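Local coordinates for protein putative short-chain dehydrogenase/reductase (Burkholderia xenovorans, PDB 5IZ4) that belongs to the short-chain dehydrogenase/reductase family, binds ADP in its nucleotide pocket and probably acts as an NADPH-dependent 3-oxoacyl-[acyl-carrier-protein] reductase, at residues D96-I108 against R123-T136. Numbering follows the deposited sequence.
With ADP (adenosine-5'-diphosphate), chain B.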
ATOM      1  N   ASP A  96     -28.778  -0.305 -11.127  1.00 19.34           N
ATOM      2  CA  ASP A  96     -28.248  -1.155 -10.068  1.00 16.50           C
ATOM      3  C   ASP A  96     -26.732  -1.251 -10.082  1.00 20.55           C
ATOM      4  O   ASP A  96     -26.137  -1.634  -9.068  1.00 19.75           O
ATOM      5  CB  ASP A  96     -28.860  -2.554 -10.180  1.00 19.84           C
ATOM      6  CG  ASP A  96     -30.364  -2.534  -9.994  1.00 25.65           C
ATOM      7  OD1 ASP A  96     -31.089  -2.229 -10.964  1.00 26.81           O
ATOM      8  OD2 ASP A  96     -30.822  -2.809  -8.867  1.00 30.42           O
ATOM      9  N   ALA A  97     -26.093  -0.916 -11.201  1.00 21.07           N
ATOM     10  CA  ALA A  97     -24.640  -0.921 -11.287  1.00 20.21           C
ATOM     11  C   ALA A  97     -24.221   0.040 -12.390  1.00 20.03           C
ATOM     12  O   ALA A  97     -24.903   0.148 -13.406  1.00 18.74           O
ATOM     13  CB  ALA A  97     -24.097  -2.324 -11.580  1.00 20.12           C
ATOM     14  N   LEU A  98     -23.097   0.721 -12.178  1.00 15.62           N
ATOM     15  CA  LEU A  98     -22.468   1.568 -13.187  1.00 18.82           C
ATOM     16  C   LEU A  98     -21.033   1.085 -13.332  1.00 19.64           C
ATOM     17  O   LEU A  98     -20.305   1.012 -12.338  1.00 16.60           O
ATOM     18  CB  LEU A  98     -22.497   3.043 -12.776  1.00 14.49           C
ATOM     19  CG  LEU A  98     -21.589   3.974 -13.584  1.00 16.00           C
ATOM     20  CD1 LEU A  98     -22.081   4.090 -15.022  1.00 18.98           C
ATOM     21  CD2 LEU A  98     -21.541   5.346 -12.904  1.00 18.73           C
ATOM     22  N   ILE A  99     -20.631   0.745 -14.553  1.00 16.47           N
ATOM     23  CA  ILE A  99     -19.264   0.308 -14.833  1.00 15.63           C
ATOM     24  C   ILE A  99     -18.626   1.377 -15.720  1.00 19.63           C
ATOM     25  O   ILE A  99     -18.970   1.509 -16.903  1.00 17.37           O
ATOM     26  CB  ILE A  99     -19.222  -1.071 -15.505  1.00 16.96           C
ATOM     27  CG1 ILE A  99     -20.302  -2.010 -14.944  1.00 18.02           C
ATOM     28  CG2 ILE A  99     -17.832  -1.696 -15.332  1.00 18.38           C
ATOM     29  CD1 ILE A  99     -20.102  -2.432 -13.488  1.00 16.94           C
ATOM     30  N   ASN A 100     -17.697   2.145 -15.155  1.00 17.61           N
ATOM     31  CA  ASN A 100     -17.052   3.253 -15.861  1.00 18.22           C
ATOM     32  C   ASN A 100     -15.859   2.723 -16.649  1.00 19.85           C
ATOM     33  O   ASN A 100     -14.741   2.661 -16.143  1.00 18.09           O
ATOM     34  CB  ASN A 100     -16.615   4.331 -14.873  1.00 15.89           C
ATOM     35  CG  ASN A 100     -17.786   5.101 -14.293  1.00 18.98           C
ATOM     36  OD1 ASN A 100     -18.558   5.707 -15.029  1.00 18.00           O
ATOM     37  ND2 ASN A 100     -17.938   5.061 -12.966  1.00 14.35           N
ATOM     38  N   CYS A 101     -16.089   2.367 -17.918  1.00 17.85           N
ATOM     39  CA  CYS A 101     -15.020   1.877 -18.782  1.00 19.17           C
ATOM     40  C   CYS A 101     -14.589   2.884 -19.840  1.00 21.26           C
ATOM     41  O   CYS A 101     -13.620   2.619 -20.558  1.00 20.15           O
ATOM     42  CB  CYS A 101     -15.426   0.575 -19.482  1.00 17.62           C
ATOM     43  SG  CYS A 101     -16.102  -0.679 -18.363  1.00 20.15           S
ATOM     44  N   ALA A 102     -15.273   4.014 -19.958  1.00 16.44           N
ATOM     45  CA  ALA A 102     -14.845   5.030 -20.908  1.00 19.27           C
ATOM     46  C   ALA A 102     -13.461   5.535 -20.518  1.00 21.86           C
ATOM     47  O   ALA A 102     -13.199   5.811 -19.342  1.00 21.61           O
ATOM     48  CB  ALA A 102     -15.848   6.181 -20.933  1.00 17.87           C
ATOM     49  N   GLY A 103     -12.571   5.634 -21.498  1.00 20.27           N
ATOM     50  CA  GLY A 103     -11.238   6.133 -21.202  1.00 21.41           C
ATOM     51  C   GLY A 103     -10.471   6.402 -22.474  1.00 20.10           C
ATOM     52  O   GLY A 103     -10.889   6.023 -23.571  1.00 26.16           O
ATOM     53  N   THR A 104      -9.337   7.078 -22.316  1.00 21.41           N
ATOM     54  CA  THR A 104      -8.504   7.375 -23.467  1.00 21.77           C
ATOM     55  C   THR A 104      -7.049   7.443 -23.039  1.00 26.10           C
ATOM     56  O   THR A 104      -6.731   7.570 -21.853  1.00 24.05           O
ATOM     57  CB  THR A 104      -8.917   8.687 -24.151  1.00 23.71           C
ATOM     58  OG1 THR A 104      -8.270   8.781 -25.424  1.00 22.81           O
ATOM     59  CG2 THR A 104      -8.498   9.876 -23.305  1.00 26.71           C
ATOM     60  N   THR A 105      -6.167   7.335 -24.023  1.00 22.99           N
ATOM     61  CA  THR A 105      -4.740   7.519 -23.803  1.00 26.20           C
ATOM     62  C   THR A 105      -4.076   7.779 -25.144  1.00 26.41           C
ATOM     63  O   THR A 105      -4.730   7.835 -26.189  1.00 24.23           O
ATOM     64  CB  THR A 105      -4.099   6.309 -23.115  1.00 26.10           C
ATOM     65  OG1 THR A 105      -2.768   6.656 -22.703  1.00 22.11           O
ATOM     66  CG2 THR A 105      -4.050   5.106 -24.049  1.00 29.45           C
ATOM     67  N   ARG A 106      -2.763   7.964 -25.092  1.00 26.31           N
ATOM     68  CA  ARG A 106      -1.910   7.983 -26.271  1.00 26.13           C
ATOM     69  C   ARG A 106      -0.529   7.550 -25.812  1.00 28.45           C
ATOM     70  O   ARG A 106      -0.054   8.016 -24.771  1.00 23.61           O
ATOM     71  CB  ARG A 106      -1.867   9.373 -26.910  1.00 28.85           C
ATOM     72  CG  ARG A 106      -0.996   9.455 -28.140  1.00 34.61           C
ATOM     73  CD  ARG A 106      -1.459  10.580 -29.066  1.00 43.89           C
ATOM     74  NE  ARG A 106      -1.413  11.893 -28.425  1.00 46.36           N
ATOM     75  CZ  ARG A 106      -0.310  12.627 -28.305  1.00 54.25           C
ATOM     76  NH1 ARG A 106       0.847  12.169 -28.773  1.00 56.50           N
ATOM     77  NH2 ARG A 106      -0.358  13.817 -27.712  1.00 47.69           N
ATOM     78  N   VAL A 107       0.094   6.638 -26.556  1.00 23.14           N
ATOM     79  CA  VAL A 107       1.404   6.131 -26.157  1.00 20.41           C
ATOM     80  C   VAL A 107       2.447   7.225 -26.345  1.00 20.31           C
ATOM     81  O   VAL A 107       2.660   7.715 -27.463  1.00 20.63           O
ATOM     82  CB  VAL A 107       1.778   4.877 -26.957  1.00 25.64           C
ATOM     83  CG1 VAL A 107       3.184   4.416 -26.583  1.00 25.70           C
ATOM     84  CG2 VAL A 107       0.774   3.762 -26.709  1.00 27.22           C
ATOM     85  N   ILE A 108       3.099   7.608 -25.250  1.00 18.00           N
ATOM     86  CA  ILE A 108       4.217   8.552 -25.242  1.00 19.60           C
ATOM     87  C   ILE A 108       5.225   8.034 -24.225  1.00 21.38           C
ATOM     88  O   ILE A 108       4.866   7.895 -23.052  1.00 20.11           O
ATOM     89  CB  ILE A 108       3.778   9.970 -24.851  1.00 18.11           C
ATOM     90  CG1 ILE A 108       2.595  10.447 -25.699  1.00 24.10           C
ATOM     91  CG2 ILE A 108       4.948  10.933 -24.967  1.00 17.99           C
ATOM     92  CD1 ILE A 108       1.954  11.714 -25.148  1.00 21.75           C
ATOM     93  N   ARG A 123      -6.368  16.303 -21.730  1.00 17.53           N
ATOM     94  CA  ARG A 123      -7.210  15.491 -22.604  1.00 18.51           C
ATOM     95  C   ARG A 123      -7.501  14.146 -21.967  1.00 21.51           C
ATOM     96  O   ARG A 123      -8.641  13.663 -21.987  1.00 20.56           O
ATOM     97  CB  ARG A 123      -6.533  15.293 -23.961  1.00 19.98           C
ATOM     98  CG  ARG A 123      -7.429  14.633 -25.022  1.00 20.18           C
ATOM     99  CD  ARG A 123      -6.627  14.212 -26.251  1.00 19.12           C
ATOM    100  NE  ARG A 123      -5.751  13.087 -25.927  1.00 19.68           N
ATOM    101  CZ  ARG A 123      -6.145  11.816 -25.907  1.00 24.85           C
ATOM    102  NH1 ARG A 123      -7.403  11.502 -26.210  1.00 22.00           N
ATOM    103  NH2 ARG A 123      -5.279  10.854 -25.587  1.00 20.04           N
ATOM    104  N   VAL A 124      -6.481  13.533 -21.378  1.00 18.31           N
ATOM    105  CA  VAL A 124      -6.639  12.224 -20.755  0.68 18.58           C
ATOM    106  C   VAL A 124      -7.434  12.339 -19.460  1.00 19.09           C
ATOM    107  O   VAL A 124      -8.289  11.495 -19.152  1.00 16.93           O
ATOM    108  CB  VAL A 124      -5.249  11.608 -20.519  0.68 21.43           C
ATOM    109  CG1 VAL A 124      -5.350  10.342 -19.719  0.68 17.08           C
ATOM    110  CG2 VAL A 124      -4.554  11.354 -21.852  0.68 17.17           C
ATOM    111  N   TYR A 125      -7.155  13.383 -18.672  1.00 18.14           N
ATOM    112  CA  TYR A 125      -7.830  13.557 -17.391  1.00 17.24           C
ATOM    113  C   TYR A 125      -9.311  13.828 -17.591  1.00 19.25           C
ATOM    114  O   TYR A 125     -10.139  13.421 -16.765  1.00 17.50           O
ATOM    115  CB  TYR A 125      -7.182  14.711 -16.632  1.00 17.78           C
ATOM    116  CG  TYR A 125      -7.437  14.779 -15.144  1.00 16.27           C
ATOM    117  CD1 TYR A 125      -8.190  15.811 -14.597  1.00 15.72           C
ATOM    118  CD2 TYR A 125      -6.877  13.845 -14.277  1.00 15.29           C
ATOM    119  CE1 TYR A 125      -8.393  15.906 -13.216  1.00 17.87           C
ATOM    120  CE2 TYR A 125      -7.073  13.929 -12.917  1.00 17.66           C
ATOM    121  CZ  TYR A 125      -7.836  14.954 -12.385  1.00 17.96           C
ATOM    122  OH  TYR A 125      -8.017  15.043 -11.005  1.00 16.95           O
ATOM    123  N   ARG A 126      -9.651  14.506 -18.689  1.00 17.84           N
ATOM    124  CA  ARG A 126     -11.037  14.864 -18.942  1.00 20.67           C
ATOM    125  C   ARG A 126     -11.909  13.625 -19.093  1.00 16.97           C
ATOM    126  O   ARG A 126     -13.036  13.594 -18.594  1.00 21.00           O
ATOM    127  CB  ARG A 126     -11.096  15.755 -20.182  1.00 20.43           C
ATOM    128  CG  ARG A 126     -12.415  15.826 -20.907  1.00 26.64           C
ATOM    129  CD  ARG A 126     -13.432  16.727 -20.217  1.00 25.22           C
ATOM    130  NE  ARG A 126     -12.932  18.048 -19.817  1.00 22.97           N
ATOM    131  CZ  ARG A 126     -13.690  18.932 -19.176  1.00 18.02           C
ATOM    132  NH1 ARG A 126     -14.961  18.626 -18.916  1.00 18.68           N
ATOM    133  NH2 ARG A 126     -13.201  20.109 -18.800  1.00 19.80           N
ATOM    134  N   VAL A 127     -11.397  12.584 -19.753  1.00 16.02           N
ATOM    135  CA  VAL A 127     -12.169  11.353 -19.904  1.00 15.25           C
ATOM    136  C   VAL A 127     -12.005  10.462 -18.686  1.00 19.81           C
ATOM    137  O   VAL A 127     -12.982   9.942 -18.132  1.00 17.94           O
ATOM    138  CB  VAL A 127     -11.756  10.595 -21.177  1.00 18.09           C
ATOM    139  CG1 VAL A 127     -12.664   9.383 -21.372  1.00 19.14           C
ATOM    140  CG2 VAL A 127     -11.758  11.512 -22.407  1.00 17.61           C
ATOM    141  N   ASN A 128     -10.760  10.253 -18.258  1.00 15.35           N
ATOM    142  CA  ASN A 128     -10.492   9.175 -17.320  1.00 15.06           C
ATOM    143  C   ASN A 128     -10.915   9.530 -15.908  1.00 22.61           C
ATOM    144  O   ASN A 128     -11.295   8.638 -15.136  1.00 19.51           O
ATOM    145  CB  ASN A 128      -9.002   8.813 -17.348  1.00 14.90           C
ATOM    146  CG  ASN A 128      -8.573   8.225 -18.669  1.00 18.21           C
ATOM    147  OD1 ASN A 128      -9.374   8.089 -19.594  1.00 23.02           O
ATOM    148  ND2 ASN A 128      -7.299   7.876 -18.775  1.00 17.52           N
ATOM    149  N   LEU A 129     -10.862  10.811 -15.545  1.00 16.50           N
ATOM    150  CA  LEU A 129     -11.154  11.206 -14.175  1.00 17.29           C
ATOM    151  C   LEU A 129     -12.394  12.080 -14.103  1.00 19.24           C
ATOM    152  O   LEU A 129     -13.356  11.709 -13.422  1.00 18.21           O
ATOM    153  CB  LEU A 129      -9.937  11.914 -13.547  1.00 15.18           C
ATOM    154  CG  LEU A 129      -9.969  12.194 -12.039  1.00 14.86           C
ATOM    155  CD1 LEU A 129     -10.925  13.344 -11.674  1.00 15.18           C
ATOM    156  CD2 LEU A 129     -10.309  10.922 -11.262  1.00 16.46           C
ATOM    157  N   ILE A 130     -12.396  13.239 -14.771  1.00 14.87           N
ATOM    158  CA  ILE A 130     -13.562  14.113 -14.719  1.00 17.81           C
ATOM    159  C   ILE A 130     -14.778  13.393 -15.287  1.00 19.09           C
ATOM    160  O   ILE A 130     -15.858  13.397 -14.686  1.00 18.51           O
ATOM    161  CB  ILE A 130     -13.291  15.431 -15.464  1.00 14.08           C
ATOM    162  CG1 ILE A 130     -12.159  16.189 -14.758  1.00 17.51           C
ATOM    163  CG2 ILE A 130     -14.580  16.253 -15.526  1.00 16.29           C
ATOM    164  CD1 ILE A 130     -11.705  17.458 -15.441  1.00 19.06           C
ATOM    165  N   GLY A 131     -14.614  12.756 -16.453  1.00 18.16           N
ATOM    166  CA  GLY A 131     -15.738  12.069 -17.070  1.00 19.30           C
ATOM    167  C   GLY A 131     -16.257  10.933 -16.212  1.00 18.03           C
ATOM    168  O   GLY A 131     -17.470  10.715 -16.110  1.00 19.15           O
ATOM    169  N   LEU A 132     -15.345  10.206 -15.569  1.00 17.46           N
ATOM    170  CA  LEU A 132     -15.745   9.119 -14.686  1.00 16.69           C
ATOM    171  C   LEU A 132     -16.518   9.655 -13.487  1.00 18.03           C
ATOM    172  O   LEU A 132     -17.560   9.103 -13.113  1.00 18.39           O
ATOM    173  CB  LEU A 132     -14.502   8.346 -14.261  1.00 16.36           C
ATOM    174  CG  LEU A 132     -14.659   7.128 -13.341  1.00 15.79           C
ATOM    175  CD1 LEU A 132     -13.580   6.088 -13.649  1.00 16.27           C
ATOM    176  CD2 LEU A 132     -14.593   7.561 -11.886  1.00 16.21           C
ATOM    177  N   TYR A 133     -16.036  10.747 -12.889  1.00 15.22           N
ATOM    178  CA  TYR A 133     -16.769  11.386 -11.801  1.00 13.36           C
ATOM    179  C   TYR A 133     -18.143  11.877 -12.257  1.00 17.66           C
ATOM    180  O   TYR A 133     -19.146  11.702 -11.550  1.00 17.37           O
ATOM    181  CB  TYR A 133     -15.960  12.549 -11.235  1.00 16.90           C
ATOM    182  CG  TYR A 133     -16.729  13.327 -10.197  1.00 17.71           C
ATOM    183  CD1 TYR A 133     -17.433  14.479 -10.539  1.00 17.50           C
ATOM    184  CD2 TYR A 133     -16.775  12.893  -8.873  1.00 19.13           C
ATOM    185  CE1 TYR A 133     -18.157  15.189  -9.595  1.00 18.55           C
ATOM    186  CE2 TYR A 133     -17.489  13.591  -7.916  1.00 19.88           C
ATOM    187  CZ  TYR A 133     -18.184  14.741  -8.287  1.00 18.34           C
ATOM    188  OH  TYR A 133     -18.897  15.429  -7.340  1.00 18.65           O
ATOM    189  N   GLN A 134     -18.203  12.533 -13.418  1.00 17.80           N
ATOM    190  CA  GLN A 134     -19.467  13.114 -13.862  1.00 18.52           C
ATOM    191  C   GLN A 134     -20.507  12.033 -14.135  1.00 18.51           C
ATOM    192  O   GLN A 134     -21.693  12.210 -13.828  1.00 19.54           O
ATOM    193  CB  GLN A 134     -19.238  13.991 -15.097  1.00 16.28           C
ATOM    194  CG  GLN A 134     -18.508  15.298 -14.745  1.00 15.37           C
ATOM    195  CD  GLN A 134     -18.290  16.234 -15.936  1.00 18.41           C
ATOM    196  OE1 GLN A 134     -18.204  17.449 -15.760  1.00 19.24           O
ATOM    197  NE2 GLN A 134     -18.167  15.671 -17.141  1.00 20.04           N
ATOM    198  N   MET A 135     -20.079  10.900 -14.693  1.00 17.03           N
ATOM    199  CA  MET A 135     -21.005   9.798 -14.936  1.00 17.70           C
ATOM    200  C   MET A 135     -21.504   9.220 -13.620  1.00 19.37           C
ATOM    201  O   MET A 135     -22.706   8.980 -13.444  1.00 18.07           O
ATOM    202  CB  MET A 135     -20.315   8.717 -15.772  1.00 18.02           C
ATOM    203  CG  MET A 135     -21.271   7.712 -16.369  1.00 21.76           C
ATOM    204  SD  MET A 135     -22.373   8.500 -17.574  1.00 22.95           S
ATOM    205  CE  MET A 135     -23.752   7.359 -17.496  1.00 25.48           C
ATOM    206  N   THR A 136     -20.586   9.002 -12.677  1.00 17.79           N
ATOM    207  CA  THR A 136     -20.959   8.469 -11.374  1.00 16.38           C
ATOM    208  C   THR A 136     -21.930   9.404 -10.665  1.00 17.26           C
ATOM    209  O   THR A 136     -22.979   8.968 -10.177  1.00 17.60           O
ATOM    210  CB  THR A 136     -19.712   8.248 -10.522  1.00 16.90           C
ATOM    211  OG1 THR A 136     -18.814   7.346 -11.189  1.00 18.53           O
ATOM    212  CG2 THR A 136     -20.106   7.643  -9.191  1.00 16.98           C
TER
HETATM  213  PB  ADP B 300     -10.130  -1.078 -22.800  1.00 75.41           P
HETATM  214  O1B ADP B 300     -10.597   0.179 -21.979  1.00 78.40           O
HETATM  215  O2B ADP B 300     -11.222  -2.137 -23.127  1.00 71.57           O
HETATM  216  O3B ADP B 300      -8.726  -1.668 -22.452  1.00 84.00           O
HETATM  217  PA  ADP B 300     -10.946   0.536 -25.248  1.00 60.68           P
HETATM  218  O1A ADP B 300     -10.236   1.858 -25.889  1.00 54.81           O
HETATM  219  O2A ADP B 300     -11.653  -0.311 -26.352  1.00 64.01           O
HETATM  220  O3A ADP B 300      -9.844  -0.165 -24.349  1.00 75.39           O
HETATM  221  O5' ADP B 300     -12.075   1.316 -24.323  1.00 56.09           O
HETATM  222  C5' ADP B 300     -12.167   2.749 -24.267  1.00 32.72           C
HETATM  223  C4' ADP B 300     -13.609   3.064 -24.672  1.00 31.35           C
HETATM  224  O4' ADP B 300     -13.993   4.413 -24.191  1.00 23.89           O
HETATM  225  C3' ADP B 300     -13.846   3.081 -26.204  1.00 28.52           C
HETATM  226  O3' ADP B 300     -15.122   2.614 -26.538  1.00 36.78           O
HETATM  227  C2' ADP B 300     -13.761   4.608 -26.474  1.00 31.17           C
HETATM  228  O2' ADP B 300     -14.464   4.842 -27.695  1.00 38.43           O
HETATM  229  C1' ADP B 300     -14.519   5.150 -25.277  1.00 22.00           C
HETATM  230  N9  ADP B 300     -14.265   6.592 -25.082  1.00 22.36           N
HETATM  231  C8  ADP B 300     -13.103   7.336 -25.341  1.00 21.72           C
HETATM  232  N7  ADP B 300     -13.284   8.601 -25.041  1.00 21.69           N
HETATM  233  C5  ADP B 300     -14.582   8.702 -24.581  1.00 22.64           C
HETATM  234  C6  ADP B 300     -15.329   9.774 -24.128  1.00 18.53           C
HETATM  235  N6  ADP B 300     -14.787  11.016 -24.085  1.00 22.84           N
HETATM  236  N1  ADP B 300     -16.591   9.567 -23.736  1.00 18.56           N
HETATM  237  C2  ADP B 300     -17.102   8.326 -23.802  1.00 18.47           C
HETATM  238  N3  ADP B 300     -16.461   7.251 -24.225  1.00 23.66           N
HETATM  239  C4  ADP B 300     -15.193   7.463 -24.606  1.00 23.10           C
HETATM  240  O   HOH W   1     -14.782   7.585 -17.696  1.00 20.76           O
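N128 shows how one helix amide can fix a cofactor-binding loop, since its carboxamide grips the backbone of T104 at both ends. OD1 of N128 takes the T104 N-H on a lone pair at 2.9 Å, while its ND2 gives a hydrogen to T104 O at 3.1 Å, 16° out of the amide plane, and a second to S176 of helix 171-191. The paired bonds to T104 N and T104 O fix the rotation of the amide. Five residues earlier, R123 meets T104 at about a right angle: bent at chi3 (70°), its chain brings NH1 to T104 OG1 at 3.0 Å, nearly in the guanidinium plane, and NE pairs with E120. The methyl CG2 of T104 touches both R123 NH1 and V127 CG2, 3.8 Å from the latter. That valine has its two branches divided between loop and ligand, CG1 against the CA of G103 and CG2 3.5 Å from ADP N6. G103 N in turn bonds ADP O4', and a water joins A102 O to V127 O where the helix widens into a pi-type turn. Toward the strand, N100 crosses L132 at about a right angle, its CB on CD1, and ND2 makes a weak bond to T136 OG1 besides one to N157. L98 closes this end, with CD2 3.5 Å from T136 CA and CD1 against M135 CG. Strand 97-100 and helix segment 123-136 run nearly antiparallel (170°), the beta-alpha packing of a Rossmann fold, and N100-C101-A102-G103 corresponds to the NNAG motif of classical short-chain dehydrogenases, with cysteine in second position, beside the adenosine site.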